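Local structure of diaminopimelate decarboxylase (Phaeodactylum tricornutum, 7JPJ) at residues Leu12-Ala17 with Thr332-Ser337; His307-Leu312 with Ser349-Gly354; Gly344-Ser349 with Leu378-Val383. The protein probably catalyses the pyridoxal 5'-phosphate-dependent decarboxylation of diaminopimelate to lysine, working as an obligate dimer. One frame throughout, in Å; residues are numbered along the deposited sequence.

Interaction 1: Leu12-Ala17 with Thr332-Ser337; sequences LTPETA and TILPGS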
loop_
_atom_site.group_PDB
_atom_site.type_symbol
_atom_site.label_atom_id
_atom_site.label_comp_id
_atom_site.label_asym_id
_atom_site.label_seq_id
_atom_site.Cartn_x
_atom_site.Cartn_y
_atom_site.Cartn_z
ATOM N N LEU A 12 -15.763 9.360 19.113
ATOM C CA LEU A 12 -17.017 9.278 18.366
ATOM C C LEU A 12 -18.069 8.538 19.181
ATOM O O LEU A 12 -17.947 7.329 19.404
ATOM C CB LEU A 12 -16.812 8.584 17.018
ATOM C CG LEU A 12 -16.098 9.367 15.918
ATOM C CD1 LEU A 12 -16.057 8.553 14.637
ATOM C CD2 LEU A 12 -16.776 10.710 15.687
ATOM N N THR A 13 -19.101 9.257 19.613
ATOM C CA THR A 13 -20.296 8.619 20.138
ATOM C C THR A 13 -21.130 8.080 18.979
ATOM O O THR A 13 -20.902 8.442 17.821
ATOM C CB THR A 13 -21.114 9.612 20.965
ATOM O OG1 THR A 13 -21.660 10.621 20.107
ATOM C CG2 THR A 13 -20.250 10.265 22.032
ATOM N N PRO A 14 -22.091 7.192 19.255
ATOM C CA PRO A 14 -22.973 6.733 18.167
ATOM C C PRO A 14 -23.697 7.867 17.462
ATOM O O PRO A 14 -23.975 7.758 16.262
ATOM C CB PRO A 14 -23.947 5.791 18.882
ATOM C CG PRO A 14 -23.185 5.296 20.061
ATOM C CD PRO A 14 -22.315 6.436 20.501
ATOM N N GLU A 15 -24.006 8.959 18.167
ATOM C CA GLU A 15 -24.622 10.108 17.512
ATOM C C GLU A 15 -23.617 10.844 16.631
ATOM O O GLU A 15 -23.943 11.243 15.507
ATOM C CB GLU A 15 -25.213 11.056 18.555
ATOM C CG GLU A 15 -26.510 10.572 19.198
ATOM C CD GLU A 15 -26.286 9.558 20.311
ATOM O OE1 GLU A 15 -25.111 9.228 20.597
ATOM O OE2 GLU A 15 -27.286 9.097 20.907
ATOM N N THR A 16 -22.393 11.036 17.129
ATOM C CA THR A 16 -21.376 11.735 16.349
ATOM C C THR A 16 -20.941 10.926 15.134
ATOM O O THR A 16 -20.558 11.506 14.111
ATOM C CB THR A 16 -20.160 12.054 17.220
ATOM O OG1 THR A 16 -20.591 12.432 18.532
ATOM C CG2 THR A 16 -19.363 13.196 16.614
ATOM N N ALA A 17 -20.981 9.594 15.228
ATOM C CA ALA A 17 -20.597 8.757 14.095
ATOM C C ALA A 17 -21.607 8.877 12.960
ATOM O O ALA A 17 -21.231 9.067 11.799
ATOM C CB ALA A 17 -20.450 7.302 14.541
ATOM N N THR A 332 -13.883 -0.224 17.922
ATOM C CA THR A 332 -15.138 -0.119 18.649
ATOM C C THR A 332 -16.288 -0.265 17.666
ATOM O O THR A 332 -16.260 0.314 16.575
ATOM C CB THR A 332 -15.249 1.219 19.394
ATOM O OG1 THR A 332 -14.246 1.285 20.414
ATOM C CG2 THR A 332 -16.620 1.368 20.035
ATOM N N ILE A 333 -17.296 -1.041 18.053
ATOM C CA ILE A 333 -18.481 -1.264 17.236
ATOM C C ILE A 333 -19.646 -0.525 17.877
ATOM O O ILE A 333 -19.990 -0.781 19.037
ATOM C CB ILE A 333 -18.788 -2.759 17.081
ATOM C CG1 ILE A 333 -17.737 -3.407 16.180
ATOM C CG2 ILE A 333 -20.190 -2.960 16.523
ATOM C CD1 ILE A 333 -17.840 -4.903 16.122
ATOM N N LEU A 334 -20.251 0.392 17.121
ATOM C CA LEU A 334 -21.375 1.202 17.564
ATOM C C LEU A 334 -22.641 0.818 16.804
ATOM O O LEU A 334 -22.564 0.322 15.676
ATOM C CB LEU A 334 -21.091 2.695 17.361
ATOM C CG LEU A 334 -19.880 3.229 18.131
ATOM C CD1 LEU A 334 -19.493 4.616 17.649
ATOM C CD2 LEU A 334 -20.157 3.228 19.628
ATOM N N PRO A 335 -23.820 1.028 17.393
ATOM C CA PRO A 335 -25.063 0.649 16.707
ATOM C C PRO A 335 -25.294 1.500 15.468
ATOM O O PRO A 335 -25.162 2.726 15.502
ATOM C CB PRO A 335 -26.145 0.893 17.765
ATOM C CG PRO A 335 -25.542 1.901 18.691
ATOM C CD PRO A 335 -24.079 1.577 18.736
ATOM N N GLY A 336 -25.647 0.834 14.366
ATOM C CA GLY A 336 -26.042 1.528 13.149
ATOM C C GLY A 336 -27.275 2.395 13.305
ATOM O O GLY A 336 -27.613 3.141 12.379
ATOM N N SER A 337 -27.960 2.305 14.444
ATOM C CA SER A 337 -29.072 3.207 14.716
ATOM C C SER A 337 -28.578 4.622 14.988
ATOM O O SER A 337 -29.234 5.600 14.608
ATOM C CB SER A 337 -29.881 2.686 15.900
ATOM O OG SER A 337 -30.376 3.760 16.681
#

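Interaction 2: His307-Leu312 with Ser349-Gly354; sequences HTFLKL and SVVVVG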
loop_
_atom_site.group_PDB
_atom_site.type_symbol
_atom_site.label_atom_id
_atom_site.label_comp_id
_atom_site.label_asym_id
_atom_site.label_seq_id
_atom_site.Cartn_x
_atom_site.Cartn_y
_atom_site.Cartn_z
ATOM N N HIS A 307 -13.966 -19.467 12.942
ATOM C CA HIS A 307 -14.075 -18.089 13.386
ATOM C C HIS A 307 -15.423 -17.525 12.969
ATOM O O HIS A 307 -16.147 -18.108 12.156
ATOM C CB HIS A 307 -12.946 -17.222 12.812
ATOM C CG HIS A 307 -11.579 -17.637 13.251
ATOM N ND1 HIS A 307 -10.951 -18.766 12.770
ATOM C CD2 HIS A 307 -10.713 -17.069 14.124
ATOM C CE1 HIS A 307 -9.762 -18.880 13.332
ATOM N NE2 HIS A 307 -9.592 -17.863 14.157
ATOM N N THR A 308 -15.753 -16.377 13.550
ATOM C CA THR A 308 -16.829 -15.521 13.073
ATOM C C THR A 308 -16.197 -14.288 12.446
ATOM O O THR A 308 -15.371 -13.623 13.078
ATOM C CB THR A 308 -17.775 -15.129 14.210
ATOM O OG1 THR A 308 -18.607 -16.247 14.542
ATOM C CG2 THR A 308 -18.654 -13.957 13.798
ATOM N N PHE A 309 -16.569 -14.000 11.202
ATOM C CA PHE A 309 -15.938 -12.948 10.416
ATOM C C PHE A 309 -16.891 -11.772 10.246
ATOM O O PHE A 309 -18.041 -11.953 9.833
ATOM C CB PHE A 309 -15.515 -13.469 9.040
ATOM C CG PHE A 309 -14.482 -14.559 9.090
ATOM C CD1 PHE A 309 -14.852 -15.879 9.283
ATOM C CD2 PHE A 309 -13.137 -14.265 8.930
ATOM C CE1 PHE A 309 -13.900 -16.881 9.323
ATOM C CE2 PHE A 309 -12.184 -15.265 8.969
ATOM C CZ PHE A 309 -12.565 -16.572 9.165
ATOM N N LEU A 310 -16.404 -10.573 10.559
ATOM C CA LEU A 310 -17.092 -9.330 10.244
ATOM C C LEU A 310 -16.453 -8.729 8.998
ATOM O O LEU A 310 -15.265 -8.389 9.009
ATOM C CB LEU A 310 -17.013 -8.343 11.407
ATOM C CG LEU A 310 -17.756 -8.668 12.704
ATOM C CD1 LEU A 310 -17.702 -7.470 13.628
ATOM C CD2 LEU A 310 -19.193 -9.067 12.429
ATOM N N LYS A 311 -17.234 -8.604 7.929
ATOM C CA LYS A 311 -16.756 -8.061 6.664
ATOM C C LYS A 311 -17.211 -6.612 6.544
ATOM O O LYS A 311 -18.410 -6.325 6.611
ATOM C CB LYS A 311 -17.272 -8.887 5.485
ATOM C CG LYS A 311 -17.138 -10.394 5.674
ATOM C CD LYS A 311 -17.938 -11.163 4.636
ATOM C CE LYS A 311 -17.038 -11.808 3.603
ATOM N NZ LYS A 311 -17.821 -12.547 2.572
ATOM N N LEU A 312 -16.253 -5.708 6.363
ATOM C CA LEU A 312 -16.535 -4.285 6.255
ATOM C C LEU A 312 -16.675 -3.870 4.793
ATOM O O LEU A 312 -16.465 -4.660 3.869
ATOM C CB LEU A 312 -15.428 -3.466 6.918
ATOM C CG LEU A 312 -14.931 -3.886 8.301
ATOM C CD1 LEU A 312 -13.677 -3.102 8.647
ATOM C CD2 LEU A 312 -16.009 -3.670 9.351
ATOM N N SER A 349 -16.557 -12.464 20.251
ATOM C CA SER A 349 -15.224 -12.506 19.663
ATOM C C SER A 349 -15.323 -12.771 18.166
ATOM O O SER A 349 -15.945 -13.750 17.741
ATOM C CB SER A 349 -14.372 -13.585 20.327
ATOM O OG SER A 349 -13.983 -13.201 21.628
ATOM N N VAL A 350 -14.705 -11.902 17.366
ATOM C CA VAL A 350 -14.809 -11.960 15.915
ATOM C C VAL A 350 -13.448 -11.669 15.294
ATOM O O VAL A 350 -12.510 -11.224 15.959
ATOM C CB VAL A 350 -15.857 -10.969 15.361
ATOM C CG1 VAL A 350 -17.241 -11.257 15.940
ATOM C CG2 VAL A 350 -15.430 -9.535 15.637
ATOM N N VAL A 351 -13.359 -11.944 13.996
ATOM C CA VAL A 351 -12.257 -11.518 13.143
ATOM C C VAL A 351 -12.819 -10.511 12.152
ATOM O O VAL A 351 -13.919 -10.703 11.622
ATOM C CB VAL A 351 -11.611 -12.714 12.414
ATOM C CG1 VAL A 351 -10.618 -12.238 11.369
ATOM C CG2 VAL A 351 -10.940 -13.643 13.405
ATOM N N VAL A 352 -12.079 -9.431 11.916
ATOM C CA VAL A 352 -12.517 -8.350 11.038
ATOM C C VAL A 352 -11.718 -8.425 9.743
ATOM O O VAL A 352 -10.482 -8.402 9.767
ATOM C CB VAL A 352 -12.358 -6.977 11.709
ATOM C CG1 VAL A 352 -12.945 -5.885 10.826
ATOM C CG2 VAL A 352 -13.027 -6.980 13.075
ATOM N N VAL A 353 -12.422 -8.509 8.615
ATOM C CA VAL A 353 -11.787 -8.596 7.308
ATOM C C VAL A 353 -12.243 -7.424 6.449
ATOM O O VAL A 353 -13.285 -6.806 6.685
ATOM C CB VAL A 353 -12.084 -9.931 6.593
ATOM C CG1 VAL A 353 -11.617 -11.110 7.438
ATOM C CG2 VAL A 353 -13.563 -10.043 6.262
ATOM N N GLY A 354 -11.434 -7.126 5.424
ATOM C CA GLY A 354 -11.732 -6.042 4.515
ATOM C C GLY A 354 -12.512 -6.489 3.289
ATOM O O GLY A 354 -12.704 -7.677 3.035
#

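Interaction 3: Gly344-Ser349 with Leu378-Val383; sequences GDETES and LRAAAV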
loop_
_atom_site.group_PDB
_atom_site.type_symbol
_atom_site.label_atom_id
_atom_site.label_comp_id
_atom_site.label_asym_id
_atom_site.label_seq_id
_atom_site.Cartn_x
_atom_site.Cartn_y
_atom_site.Cartn_z
ATOM N N GLY A 344 -25.972 -1.323 24.445
ATOM C CA GLY A 344 -26.238 -2.610 25.057
ATOM C C GLY A 344 -25.046 -3.166 25.815
ATOM O O GLY A 344 -24.115 -2.450 26.200
ATOM N N ASP A 345 -25.086 -4.490 26.033
ATOM C CA ASP A 345 -24.027 -5.164 26.778
ATOM C C ASP A 345 -23.757 -6.569 26.249
ATOM O O ASP A 345 -23.371 -7.455 27.019
ATOM C CB ASP A 345 -24.369 -5.225 28.276
ATOM C CG ASP A 345 -25.775 -5.740 28.539
ATOM O OD1 ASP A 345 -26.384 -6.341 27.623
ATOM O OD2 ASP A 345 -26.278 -5.535 29.666
ATOM N N GLU A 346 -23.952 -6.792 24.953
ATOM C CA GLU A 346 -23.695 -8.082 24.329
ATOM C C GLU A 346 -22.357 -8.034 23.604
ATOM O O GLU A 346 -22.103 -7.110 22.825
ATOM C CB GLU A 346 -24.817 -8.451 23.359
ATOM C CG GLU A 346 -24.800 -9.902 22.905
ATOM C CD GLU A 346 -25.848 -10.743 23.605
ATOM O OE1 GLU A 346 -25.465 -11.640 24.389
ATOM O OE2 GLU A 346 -27.054 -10.500 23.378
ATOM N N THR A 347 -21.507 -9.024 23.864
ATOM C CA THR A 347 -20.183 -9.099 23.269
ATOM C C THR A 347 -20.049 -10.359 22.425
ATOM O O THR A 347 -20.835 -11.304 22.546
ATOM C CB THR A 347 -19.077 -9.072 24.340
ATOM O OG1 THR A 347 -19.378 -10.021 25.374
ATOM C CG2 THR A 347 -18.946 -7.681 24.948
ATOM N N GLU A 348 -19.036 -10.356 21.560
ATOM C CA GLU A 348 -18.740 -11.501 20.708
ATOM C C GLU A 348 -17.316 -11.370 20.188
ATOM O O GLU A 348 -16.917 -10.289 19.747
ATOM C CB GLU A 348 -19.732 -11.594 19.541
ATOM C CG GLU A 348 -19.791 -12.964 18.874
ATOM C CD GLU A 348 -20.653 -12.971 17.623
ATOM O OE1 GLU A 348 -21.021 -11.876 17.143
ATOM O OE2 GLU A 348 -20.961 -14.071 17.115
ATOM N N SER A 349 -16.557 -12.464 20.251
ATOM C CA SER A 349 -15.224 -12.506 19.663
ATOM C C SER A 349 -15.323 -12.771 18.166
ATOM O O SER A 349 -15.945 -13.750 17.741
ATOM C CB SER A 349 -14.372 -13.585 20.327
ATOM O OG SER A 349 -13.983 -13.201 21.628
ATOM N N LEU A 378 -15.472 -7.600 20.966
ATOM C CA LEU A 378 -16.166 -6.355 20.669
ATOM C C LEU A 378 -17.652 -6.517 20.965
ATOM O O LEU A 378 -18.120 -7.593 21.348
ATOM C CB LEU A 378 -15.950 -5.923 19.213
ATOM C CG LEU A 378 -14.553 -6.133 18.637
ATOM C CD1 LEU A 378 -14.613 -6.277 17.125
ATOM C CD2 LEU A 378 -13.645 -4.985 19.035
ATOM N N ARG A 379 -18.392 -5.424 20.796
ATOM C CA ARG A 379 -19.840 -5.482 20.911
ATOM C C ARG A 379 -20.409 -6.360 19.805
ATOM O O ARG A 379 -19.965 -6.299 18.656
ATOM C CB ARG A 379 -20.435 -4.074 20.830
ATOM C CG ARG A 379 -21.954 -4.031 20.703
ATOM C CD ARG A 379 -22.457 -2.610 20.493
ATOM N NE ARG A 379 -23.891 -2.559 20.211
ATOM C CZ ARG A 379 -24.413 -2.611 18.988
ATOM N NH1 ARG A 379 -23.620 -2.720 17.932
ATOM N NH2 ARG A 379 -25.728 -2.557 18.819
ATOM N N ALA A 380 -21.374 -7.201 20.165
ATOM C CA ALA A 380 -22.073 -8.009 19.175
ATOM C C ALA A 380 -22.612 -7.118 18.070
ATOM O O ALA A 380 -23.339 -6.155 18.331
ATOM C CB ALA A 380 -23.207 -8.788 19.838
ATOM N N ALA A 381 -22.237 -7.427 16.835
ATOM C CA ALA A 381 -22.533 -6.574 15.695
ATOM C C ALA A 381 -23.543 -7.252 14.783
ATOM O O ALA A 381 -23.352 -8.407 14.386
ATOM C CB ALA A 381 -21.260 -6.240 14.915
ATOM N N ALA A 382 -24.616 -6.539 14.472
ATOM C CA ALA A 382 -25.507 -6.918 13.391
ATOM C C ALA A 382 -25.068 -6.225 12.106
ATOM O O ALA A 382 -24.299 -5.259 12.123
ATOM C CB ALA A 382 -26.953 -6.555 13.721
ATOM N N VAL A 383 -25.560 -6.738 10.980
ATOM C CA VAL A 383 -25.263 -6.115 9.697
ATOM C C VAL A 383 -25.891 -4.730 9.664
ATOM O O VAL A 383 -27.093 -4.568 9.914
ATOM C CB VAL A 383 -25.762 -6.992 8.541
ATOM C CG1 VAL A 383 -25.632 -6.252 7.219
ATOM C CG2 VAL A 383 -24.987 -8.302 8.505
HETATM O O HOH W 1 -20.188 -9.276 16.395
HETATM O O HOH W 2 -18.478 -8.553 18.028
#

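Interaction 1: Leu12-Ala17 with Thr332-Ser337
The CA atoms of Pro14 and Leu334 lie 5.8 Å apart where the start of helix 14-24 meets the end of strand 331-334. It is a helix-on-sheet contact at the mixed beta sheet of the chain, a part of the fold separate from the parallel strands of the TIM-type barrel seen in fold type III decarboxylases. No hydrogen bond joins the two segments, and apolar groups carry the contact. Leu334 does most of the work. Chi1 (-61°) sets Leu334 CG beside the backbone N and anti to the carbonyl carbon; the methyl groups beyond it meet different parts of the helix start. Leu334 CD2 touches the proline ring, 3.7 Å from Pro14 CG, and the two side chains cross at about a right angle. Leu334 CD1 faces the backbone instead, 3.6 Å from Leu12 O, and also lies 4.2 Å from Ala17 CB, one turn further along the helix. The Pro14 ring has a second neighbour, since Pro14 CG is 4.0 Å from Pro335 CD. Beyond the two segments, Ser340 borders Pro14, and the backbone of Leu334 pairs with that of Ile386 on the adjoining strand. The first helical turn is defined by the backbone bond from Ala17 N to Thr13 O, 2.8 Å long. Thr13 takes the N-cap position, and its OG1 is hydrogen-bonded to Thr16 OG1 at 2.6 Å.

Interaction 2: His307-Leu312 with Ser349-Gly354
Val351 and Phe309 lie side by side and point the same way from neighbouring strands, with Val351 CG1 4.1 Å from Phe309 CD2. Val353 CG1 lies 3.8 Å from Phe309 CD2, at the ring edge and near its plane. Lys311 and Val353 repeat the side-by-side relation, Lys311 CG standing 3.6 Å from Val353 CG2. The lysine chain then bends at chi3 (107°), and its NZ leads away to a hydrogen bond with Gln104 of the second subunit; NZ also makes a long, weak ion pair with Asp297. Ser171 and Ser173 of that subunit pack on Phe309 and Val353, which identifies this face as part of the dimer interface. The backbones form a parallel strand pair within the mixed sheet, strand 308-312 beside strand 347-353, their directions 38° apart. Four bonds join them: Val351 N to Thr308 O, Leu310 N to Val351 O, Val353 N to Leu310 O and Leu312 N to Val353 O, with N-H...O angles of at least 166°. On the face bearing Leu310 and Val352, Leu310 CD1 approaches Val350 CG2 at 3.7 Å. At the end of the pair, Leu312 CD1 meets Val352 CG1 at 3.6 Å, and both side chains also touch Leu387. An alanine in place of Leu312 would probably leave Val352 CG1 without this neighbour and open a gap beside Leu387. Near the start, Thr308 CG2 packs on Val350 CG1 while Thr308 OG1 is hydrogen-bonded to His300 ND1.

Interaction 3: Gly344-Ser349 with Leu378-Val383
Arg379 reaches Glu346 with the first carbons of its side chain and spends its polar end elsewhere. Arg379 CB lies 4.0 Å from Glu346 O. Arg379 CG, anti to the backbone N (chi1 170°), comes to 3.7 Å from Glu346 O. Arg379 CD packs 3.4 Å from Ile333 O. The chain stays extended to NE, which gives its hydrogen to Val343 O. At the tip, NH2 is hydrogen-bonded to Asp342 O and NH1 forms a salt bridge with Asp385, so three separate partners fix the guanidinium group. Glu346 O is also the acceptor for Ala380 N at 2.8 Å, the N-H arriving from above the plane of the Glu346 carbonyl, by 40°. Next to this bond Ala380 CB packs on Glu346 CG at 3.6 Å. Further along, Glu348 N donates to Leu378 O at 2.9 Å, and Leu378 N returns a longer bond of 3.3 Å to Glu348 O. Two waters bridge the segments as well: one joins Glu348 OE1 to Ala381 N, the other joins Glu348 O to Arg379 O. Glu348 OE1 also forms a salt bridge with Lys298. Reciprocal bonds between Glu348 and Leu378, followed by the non-hydrogen-bonded pair of Thr347 and Arg379, are the signature of antiparallel strands, here strands 347-353 and 373-379 of the mixed sheet, whose connection carries Cys357, the predicted proton donor.

All three contacts reach the same mixed sheet. Interactions 2 and 3 share Ser349 and strand 347-353, which pairs with a parallel neighbour in one and an antiparallel neighbour in the other; their centres are 12 Å apart. Ile333, of segment 332-337 but not touching Leu12-Ala17, links the three: Ile333 CD1 lies 3.6 Å from Leu310 CD1 of interaction 2 and 3.6 Å from Leu378 CD1 of interaction 3. Val350 CG2 adds to the cluster, 3.7 Å from Leu378 CD1. Interaction 2 is the one close to the probable active site, the side chain of Lys311 being about 9 Å from that of Cys357. Interactions 1 and 3 lie away from it and from the d-lysine pocket.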